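Local structure of 2-dehydro-3-deoxy-d-gluconate/2-dehydro-3-deoxy-phosphogluconate aldolase (Picrophilus torridus, 4UXD) at residues A[132-135]-A[136-139]; A[165-168]-A[169-173]; A[249-252]-A[253-257]. The protein is an aldolase of the dihydrodipicolinate synthetase family, whose members are built on a (beta/alpha)8 barrel. One frame throughout, in Å; residues are numbered along the deposited sequence.

Contact 1 (A[132-135]-A[136-139])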
loop_
_atom_site.group_PDB
_atom_site.type_symbol
_atom_site.label_atom_id
_atom_site.label_comp_id
_atom_site.label_asym_id
_atom_site.label_seq_id
_atom_site.Cartn_x
_atom_site.Cartn_y
_atom_site.Cartn_z
ATOM N N ASN A 132 -1.216 7.536 -14.891
ATOM C CA ASN A 132 -2.162 6.541 -15.387
ATOM C C ASN A 132 -1.659 5.939 -16.717
ATOM O O ASN A 132 -0.571 6.288 -17.193
ATOM C CB ASN A 132 -3.549 7.167 -15.568
ATOM C CG ASN A 132 -3.558 8.327 -16.580
ATOM O OD1 ASN A 132 -2.663 8.451 -17.416
ATOM N ND2 ASN A 132 -4.577 9.172 -16.507
ATOM N N GLN A 133 -2.455 5.075 -17.340
ATOM C CA GLN A 133 -2.036 4.406 -18.571
ATOM C C GLN A 133 -2.112 5.282 -19.850
ATOM O O GLN A 133 -1.390 5.031 -20.804
ATOM C CB GLN A 133 -2.870 3.132 -18.776
ATOM C CG GLN A 133 -2.717 2.086 -17.684
ATOM C CD GLN A 133 -1.264 1.699 -17.396
ATOM O OE1 GLN A 133 -0.596 1.073 -18.211
ATOM N NE2 GLN A 133 -0.785 2.060 -16.217
ATOM N N GLU A 134 -2.978 6.293 -19.886
ATOM C CA GLU A 134 -3.053 7.170 -21.061
ATOM C C GLU A 134 -1.748 7.991 -21.201
ATOM O O GLU A 134 -1.195 8.150 -22.298
ATOM C CB GLU A 134 -4.274 8.091 -20.961
ATOM C CG GLU A 134 -4.535 8.993 -22.183
ATOM C CD GLU A 134 -5.003 8.227 -23.422
ATOM O OE1 GLU A 134 -6.164 7.755 -23.436
ATOM O OE2 GLU A 134 -4.214 8.114 -24.393
ATOM N N ALA A 135 -1.247 8.491 -20.079
ATOM C CA ALA A 135 -0.022 9.269 -20.077
ATOM C C ALA A 135 1.151 8.400 -20.501
ATOM O O ALA A 135 2.029 8.812 -21.288
ATOM C CB ALA A 135 0.224 9.855 -18.704
ATOM N N ILE A 136 1.157 7.187 -19.968
ATOM C CA ILE A 136 2.219 6.239 -20.239
ATOM C C ILE A 136 2.170 5.858 -21.704
ATOM O O ILE A 136 3.198 5.848 -22.388
ATOM C CB ILE A 136 2.095 4.997 -19.341
ATOM C CG1 ILE A 136 2.556 5.346 -17.923
ATOM C CG2 ILE A 136 2.895 3.819 -19.907
ATOM C CD1 ILE A 136 2.087 4.377 -16.861
ATOM N N TYR A 137 0.966 5.560 -22.189
ATOM C CA TYR A 137 0.785 5.239 -23.597
ATOM C C TYR A 137 1.315 6.372 -24.485
ATOM O O TYR A 137 2.228 6.156 -25.273
ATOM C CB TYR A 137 -0.680 4.969 -23.905
ATOM C CG TYR A 137 -0.921 4.840 -25.372
ATOM C CD1 TYR A 137 -0.646 3.653 -26.035
ATOM C CD2 TYR A 137 -1.386 5.916 -26.112
ATOM C CE1 TYR A 137 -0.839 3.538 -27.394
ATOM C CE2 TYR A 137 -1.583 5.812 -27.466
ATOM C CZ TYR A 137 -1.304 4.625 -28.104
ATOM O OH TYR A 137 -1.505 4.512 -29.455
ATOM N N HIS A 138 0.763 7.573 -24.331
ATOM C CA HIS A 138 1.170 8.711 -25.142
ATOM C C HIS A 138 2.697 8.954 -25.088
ATOM O O HIS A 138 3.319 9.352 -26.071
ATOM C CB HIS A 138 0.408 9.966 -24.705
ATOM C CG HIS A 138 0.691 11.163 -25.554
ATOM N ND1 HIS A 138 0.529 12.453 -25.098
ATOM C CD2 HIS A 138 1.129 11.268 -26.830
ATOM C CE1 HIS A 138 0.855 13.301 -26.059
ATOM N NE2 HIS A 138 1.228 12.608 -27.120
ATOM N N TYR A 139 3.303 8.678 -23.949
ATOM C CA TYR A 139 4.740 8.845 -23.818
ATOM C C TYR A 139 5.527 7.825 -24.683
ATOM O O TYR A 139 6.436 8.209 -25.431
ATOM C CB TYR A 139 5.095 8.734 -22.352
ATOM C CG TYR A 139 6.547 8.716 -22.018
ATOM C CD1 TYR A 139 7.251 9.895 -21.838
ATOM C CD2 TYR A 139 7.210 7.510 -21.826
ATOM C CE1 TYR A 139 8.585 9.877 -21.496
ATOM C CE2 TYR A 139 8.541 7.478 -21.490
ATOM C CZ TYR A 139 9.225 8.664 -21.327
ATOM O OH TYR A 139 10.549 8.624 -20.977
#

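Contact 2 (A[165-168]-A[169-173])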
loop_
_atom_site.group_PDB
_atom_site.type_symbol
_atom_site.label_atom_id
_atom_site.label_comp_id
_atom_site.label_asym_id
_atom_site.label_seq_id
_atom_site.Cartn_x
_atom_site.Cartn_y
_atom_site.Cartn_z
ATOM N N PRO A 165 -0.598 -4.822 -18.928
ATOM C CA PRO A 165 -0.524 -5.704 -20.097
ATOM C C PRO A 165 -1.299 -5.203 -21.319
ATOM O O PRO A 165 -0.838 -5.350 -22.447
ATOM C CB PRO A 165 -1.135 -6.999 -19.582
ATOM C CG PRO A 165 -0.848 -6.983 -18.136
ATOM C CD PRO A 165 -0.897 -5.572 -17.696
ATOM N N GLU A 166 -2.476 -4.646 -21.092
ATOM C CA GLU A 166 -3.285 -4.099 -22.168
ATOM C C GLU A 166 -2.521 -3.022 -22.907
ATOM O O GLU A 166 -2.521 -2.984 -24.134
ATOM C CB GLU A 166 -4.590 -3.525 -21.612
ATOM C CG GLU A 166 -5.503 -2.882 -22.647
ATOM C CD GLU A 166 -6.115 -3.885 -23.615
ATOM O OE1 GLU A 166 -6.215 -5.086 -23.266
ATOM O OE2 GLU A 166 -6.504 -3.465 -24.728
ATOM N N THR A 167 -1.878 -2.141 -22.150
ATOM C CA THR A 167 -1.139 -1.035 -22.728
ATOM C C THR A 167 0.042 -1.545 -23.558
ATOM O O THR A 167 0.441 -0.913 -24.543
ATOM C CB THR A 167 -0.640 -0.069 -21.617
ATOM O OG1 THR A 167 -1.741 0.293 -20.774
ATOM C CG2 THR A 167 -0.015 1.194 -22.207
ATOM N N VAL A 168 0.598 -2.690 -23.170
ATOM C CA VAL A 168 1.735 -3.230 -23.886
ATOM C C VAL A 168 1.239 -3.849 -25.194
ATOM O O VAL A 168 1.855 -3.674 -26.248
ATOM C CB VAL A 168 2.493 -4.268 -23.063
ATOM C CG1 VAL A 168 3.735 -4.714 -23.804
ATOM C CG2 VAL A 168 2.881 -3.695 -21.727
ATOM N N LYS A 169 0.118 -4.562 -25.104
ATOM C CA LYS A 169 -0.567 -5.113 -26.267
ATOM C C LYS A 169 -0.847 -4.026 -27.295
ATOM O O LYS A 169 -0.493 -4.162 -28.466
ATOM C CB LYS A 169 -1.871 -5.780 -25.850
ATOM C CG LYS A 169 -2.677 -6.345 -26.988
ATOM C CD LYS A 169 -3.803 -7.238 -26.475
ATOM C CE LYS A 169 -4.745 -6.511 -25.511
ATOM N NZ LYS A 169 -5.885 -7.380 -25.055
ATOM N N ASN A 170 -1.466 -2.938 -26.856
ATOM C CA ASN A 170 -1.757 -1.838 -27.762
ATOM C C ASN A 170 -0.512 -1.334 -28.479
ATOM O O ASN A 170 -0.503 -1.228 -29.702
ATOM C CB ASN A 170 -2.420 -0.685 -27.010
ATOM C CG ASN A 170 -3.873 -0.962 -26.682
ATOM O OD1 ASN A 170 -4.494 -1.854 -27.266
ATOM N ND2 ASN A 170 -4.428 -0.187 -25.755
ATOM N N LEU A 171 0.539 -1.020 -27.727
ATOM C CA LEU A 171 1.762 -0.511 -28.327
ATOM C C LEU A 171 2.374 -1.539 -29.270
ATOM O O LEU A 171 3.010 -1.189 -30.283
ATOM C CB LEU A 171 2.777 -0.134 -27.250
ATOM C CG LEU A 171 2.473 1.068 -26.370
ATOM C CD1 LEU A 171 3.303 0.954 -25.100
ATOM C CD2 LEU A 171 2.777 2.367 -27.106
ATOM N N LYS A 172 2.185 -2.807 -28.921
ATOM C CA LYS A 172 2.729 -3.901 -29.702
ATOM C C LYS A 172 2.229 -3.795 -31.138
ATOM O O LYS A 172 3.023 -3.732 -32.088
ATOM C CB LYS A 172 2.337 -5.250 -29.089
ATOM C CG LYS A 172 3.040 -6.442 -29.733
ATOM C CD LYS A 172 2.470 -7.749 -29.223
ATOM C CE LYS A 172 2.735 -8.887 -30.185
ATOM N NZ LYS A 172 2.247 -10.184 -29.628
ATOM N N SER A 173 0.910 -3.740 -31.282
ATOM C CA SER A 173 0.280 -3.724 -32.595
ATOM C C SER A 173 0.546 -2.436 -33.367
ATOM O O SER A 173 0.572 -2.453 -34.591
ATOM C CB SER A 173 -1.229 -3.937 -32.461
ATOM O OG SER A 173 -1.833 -2.902 -31.714
#

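Contact 3 (A[249-252]-A[253-257])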
loop_
_atom_site.group_PDB
_atom_site.type_symbol
_atom_site.label_atom_id
_atom_site.label_comp_id
_atom_site.label_asym_id
_atom_site.label_seq_id
_atom_site.Cartn_x
_atom_site.Cartn_y
_atom_site.Cartn_z
ATOM N N LEU A 249 16.012 -27.011 -12.169
ATOM C CA LEU A 249 15.293 -26.686 -10.943
ATOM C C LEU A 249 16.183 -26.782 -9.707
ATOM O O LEU A 249 16.034 -25.997 -8.767
ATOM C CB LEU A 249 14.081 -27.609 -10.773
ATOM C CG LEU A 249 13.295 -27.464 -9.467
ATOM C CD1 LEU A 249 12.792 -26.050 -9.258
ATOM C CD2 LEU A 249 12.148 -28.447 -9.432
ATOM N N LYS A 250 17.096 -27.748 -9.708
ATOM C CA LYS A 250 17.980 -27.964 -8.572
ATOM C C LYS A 250 18.946 -26.789 -8.449
ATOM O O LYS A 250 19.198 -26.288 -7.348
ATOM C CB LYS A 250 18.744 -29.279 -8.716
ATOM C CG LYS A 250 19.625 -29.612 -7.522
ATOM C CD LYS A 250 20.375 -30.923 -7.704
ATOM C CE LYS A 250 21.301 -30.907 -8.927
ATOM N NZ LYS A 250 22.331 -29.822 -8.884
ATOM N N ILE A 251 19.477 -26.362 -9.595
ATOM C CA ILE A 251 20.343 -25.190 -9.671
ATOM C C ILE A 251 19.606 -23.976 -9.109
ATOM O O ILE A 251 20.143 -23.221 -8.297
ATOM C CB ILE A 251 20.804 -24.912 -11.139
ATOM C CG1 ILE A 251 21.729 -26.029 -11.633
ATOM C CG2 ILE A 251 21.535 -23.572 -11.248
ATOM C CD1 ILE A 251 22.001 -26.003 -13.143
ATOM N N GLU A 252 18.365 -23.799 -9.533
ATOM C CA GLU A 252 17.552 -22.685 -9.066
ATOM C C GLU A 252 17.399 -22.700 -7.544
ATOM O O GLU A 252 17.480 -21.656 -6.896
ATOM C CB GLU A 252 16.171 -22.727 -9.729
ATOM C CG GLU A 252 15.228 -21.579 -9.353
ATOM C CD GLU A 252 15.532 -20.279 -10.092
ATOM O OE1 GLU A 252 16.433 -19.538 -9.648
ATOM O OE2 GLU A 252 14.858 -19.998 -11.110
ATOM N N LYS A 253 17.173 -23.882 -6.977
ATOM C CA LYS A 253 16.817 -23.980 -5.563
ATOM C C LYS A 253 18.044 -23.910 -4.664
ATOM O O LYS A 253 17.997 -23.297 -3.606
ATOM C CB LYS A 253 16.028 -25.273 -5.287
ATOM C CG LYS A 253 16.776 -26.554 -5.610
ATOM C CD LYS A 253 15.983 -27.808 -5.280
ATOM C CE LYS A 253 14.838 -28.044 -6.260
ATOM N NZ LYS A 253 13.916 -29.145 -5.823
ATOM N N ASN A 254 19.143 -24.519 -5.091
ATOM C CA ASN A 254 20.338 -24.588 -4.260
ATOM C C ASN A 254 21.333 -23.444 -4.501
ATOM O O ASN A 254 22.114 -23.097 -3.614
ATOM C CB ASN A 254 21.043 -25.927 -4.481
ATOM C CG ASN A 254 20.139 -27.114 -4.208
ATOM O OD1 ASN A 254 19.891 -27.940 -5.086
ATOM N ND2 ASN A 254 19.640 -27.202 -2.985
ATOM N N ASP A 255 21.308 -22.861 -5.695
ATOM C CA ASP A 255 22.305 -21.864 -6.073
ATOM C C ASP A 255 21.725 -20.456 -6.171
ATOM O O ASP A 255 22.083 -19.575 -5.392
ATOM C CB ASP A 255 22.945 -22.260 -7.396
ATOM C CG ASP A 255 23.454 -23.667 -7.372
ATOM O OD1 ASP A 255 23.611 -24.202 -6.252
ATOM O OD2 ASP A 255 23.702 -24.235 -8.454
ATOM N N VAL A 256 20.815 -20.263 -7.119
ATOM C CA VAL A 256 20.265 -18.951 -7.413
ATOM C C VAL A 256 19.457 -18.396 -6.230
ATOM O O VAL A 256 19.727 -17.292 -5.728
ATOM C CB VAL A 256 19.359 -19.008 -8.673
ATOM C CG1 VAL A 256 18.980 -17.602 -9.136
ATOM C CG2 VAL A 256 20.049 -19.772 -9.810
ATOM N N ILE A 257 18.470 -19.173 -5.791
ATOM C CA ILE A 257 17.508 -18.720 -4.783
ATOM C C ILE A 257 18.183 -18.400 -3.457
ATOM O O ILE A 257 17.822 -17.422 -2.810
ATOM C CB ILE A 257 16.380 -19.776 -4.567
ATOM C CG1 ILE A 257 15.367 -19.680 -5.702
ATOM C CG2 ILE A 257 15.650 -19.579 -3.221
ATOM C CD1 ILE A 257 14.482 -20.874 -5.830
#

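Contact 1 (A[132-135]-A[136-139])
Tyr-137 N donates to Gln-133 O at 2.8 Å, and His-138 N donates to Glu-134 O at 2.9 Å with an almost straight N-H line (173°). Tyr-139 N to Ala-135 O, 3.0 Å, completes the set, while the bond from Ile-136 N back to Asn-132 O is weak. Asn-132 is the N-cap: its OD1 accepts from Ala-135 N at 3.0 Å, closing the first turn and satisfying an amide that has no preceding helical carbonyl. The amide of Gln-133 lies alongside Ile-136, the two side chains running the same way with NE2 3.7 Å from CD1. Ile-136 swings CG1 next to its own backbone N (chi1 -75°), which lays CD1 3.3 Å from Asn-132 O. Glu-134 and Tyr-137 also run side by side; OE2 comes 4.0 Å from CD2 of the ring, and the carboxylate stands perpendicular to the ring plane.

The Gln-133 amide is held by Asp-164 N, Thr-167 OG1 and Lys-162 O, tying the helix start to the next beta-alpha connection. Gln-267 and Tyr-291 of the second subunit bond to Asn-132, so the cap also belongs to a subunit interface. The turn opens helix 133-144, the crossover between parallel strands 120-123 and 150-155, and Tyr-139 packs against Ile-103 and Val-106 of helix 103-115.

Contact 2 (A[165-168]-A[169-173])
Pro-165 O to Lys-169 N and Glu-166 O to Asn-170 N, both 2.9 Å, begin a regular run of alpha-helical bonds that continues through Thr-167 O to Leu-171 N and Val-168 O to Lys-172 N. On the exposed face, Glu-166 and Lys-169 form a salt bridge one turn apart: OE1 stands 2.9 Å from NZ, although as a hydrogen bond this pair is weak. Both chains leave the backbone with CG opposite their own N; Glu-166 then bends at chi2 (69°) and Lys-169 at chi3 (57°), and these two kinks bring the charged ends together across the helix surface. CE of Lys-169 lies 3.0 Å from OE1 of Glu-166, so the methylene comes up to the same oxygen as the amine.

Asn-170 flanks the same carboxylate from the following turn. Its amide plane is almost perpendicular to that of Glu-166, and its OD1 lies 3.6 Å from OE2. On the buried face the side chain of Leu-171 lies against the preceding turn, CG 3.4 Å from the carbonyl oxygen Thr-167 O, and its CD1 is a loose 4.4 Å from Thr-167 CG2. Near the end of the helix the hydroxyl of Ser-173 turns back on the backbone, OG donating to Asn-170 O at 2.9 Å. Lys-172 instead stays extended beyond CG and carries NZ away to Asp-199, with which it forms a salt bridge, and to Leu-197 O.

Helix 165-174 has its Glu-166 and Lys-169 pair on the exposed side and Val-168 and Leu-171 buried. It links parallel strands 150-155 and 178-183; Leu-171 packs on Tyr-140 and Leu-144 of helix 133-144, whereas Pro-165 and Val-168 meet Met-194 of helix 188-195.

Contact 3 (A[249-252]-A[253-257])
Lys-253 folds back over Leu-249, the two side chains passing at a slant so that CE of the lysine rests 3.6 Å from CG of the leucine. This return depends on chi1 of 61°, which wedges CG of Lys-253 between its own backbone N and carbonyl carbon; a further bend at chi3 lays the aliphatic chain along the preceding turn. Glu-252 is placed differently. Its CG stands opposite its backbone N, and the bend at chi2 turns the carboxylate along the helix, where OE1 lies 3.1 Å from Val-256 CB, with CG1 hardly farther, a tight approach of a carboxylate oxygen to an apolar side chain. Its other oxygen, OE2, accepts from Phe-213 N, so a buried carboxylate oxygen is satisfied at the start of helix 212-217. Ile-257 crosses Glu-252 at about a right angle, with CD1 3.7 Å from CG of the glutamate.

Asp-255 passes obliquely over Ile-251, its OD2 3.6 Å from CG2; that same oxygen forms a salt bridge with Arg-236 of helix 233-240. Ile-251 CG2 and Val-256 CG2 make a looser apolar contact.

The backbone beneath these side chains is widened. Ile-251 O accepts from Asp-255 N at 2.9 Å and from Val-256 N at 3.3 Å, the two donors approaching from opposite faces of the carbonyl plane. Glu-252 O then bonds to Ile-257 N, five residues on, at 2.9 Å. Such widening is the pi-type turn of an otherwise alpha-helical segment, here within helix 245-264. The helix comes after strand 222-224 and the intervening helix 233-240, and belongs to the C-terminal helical region that members of this family append to the barrel.

Contacts 1, 2 and 3 come in that order along the chain, and they show local helical pairing in two settings of one barrel fold. Contacts 1 and 2 lie on successive crossover helices, 133-144 and 165-174, either side of strand 150-155 in sequence; their centres are 11 Å apart and they touch, Tyr-137 CD1 packing 3.8 Å from Leu-171 CD2. Contact 3, on helix 245-264, lies on the opposite side of the chain's centre from contact 1, their centres 38 Å apart; its centre is 33 Å from that of contact 2. The first pair therefore belongs to the outer helical layer of the barrel, whereas the third belongs to the C-terminal helices.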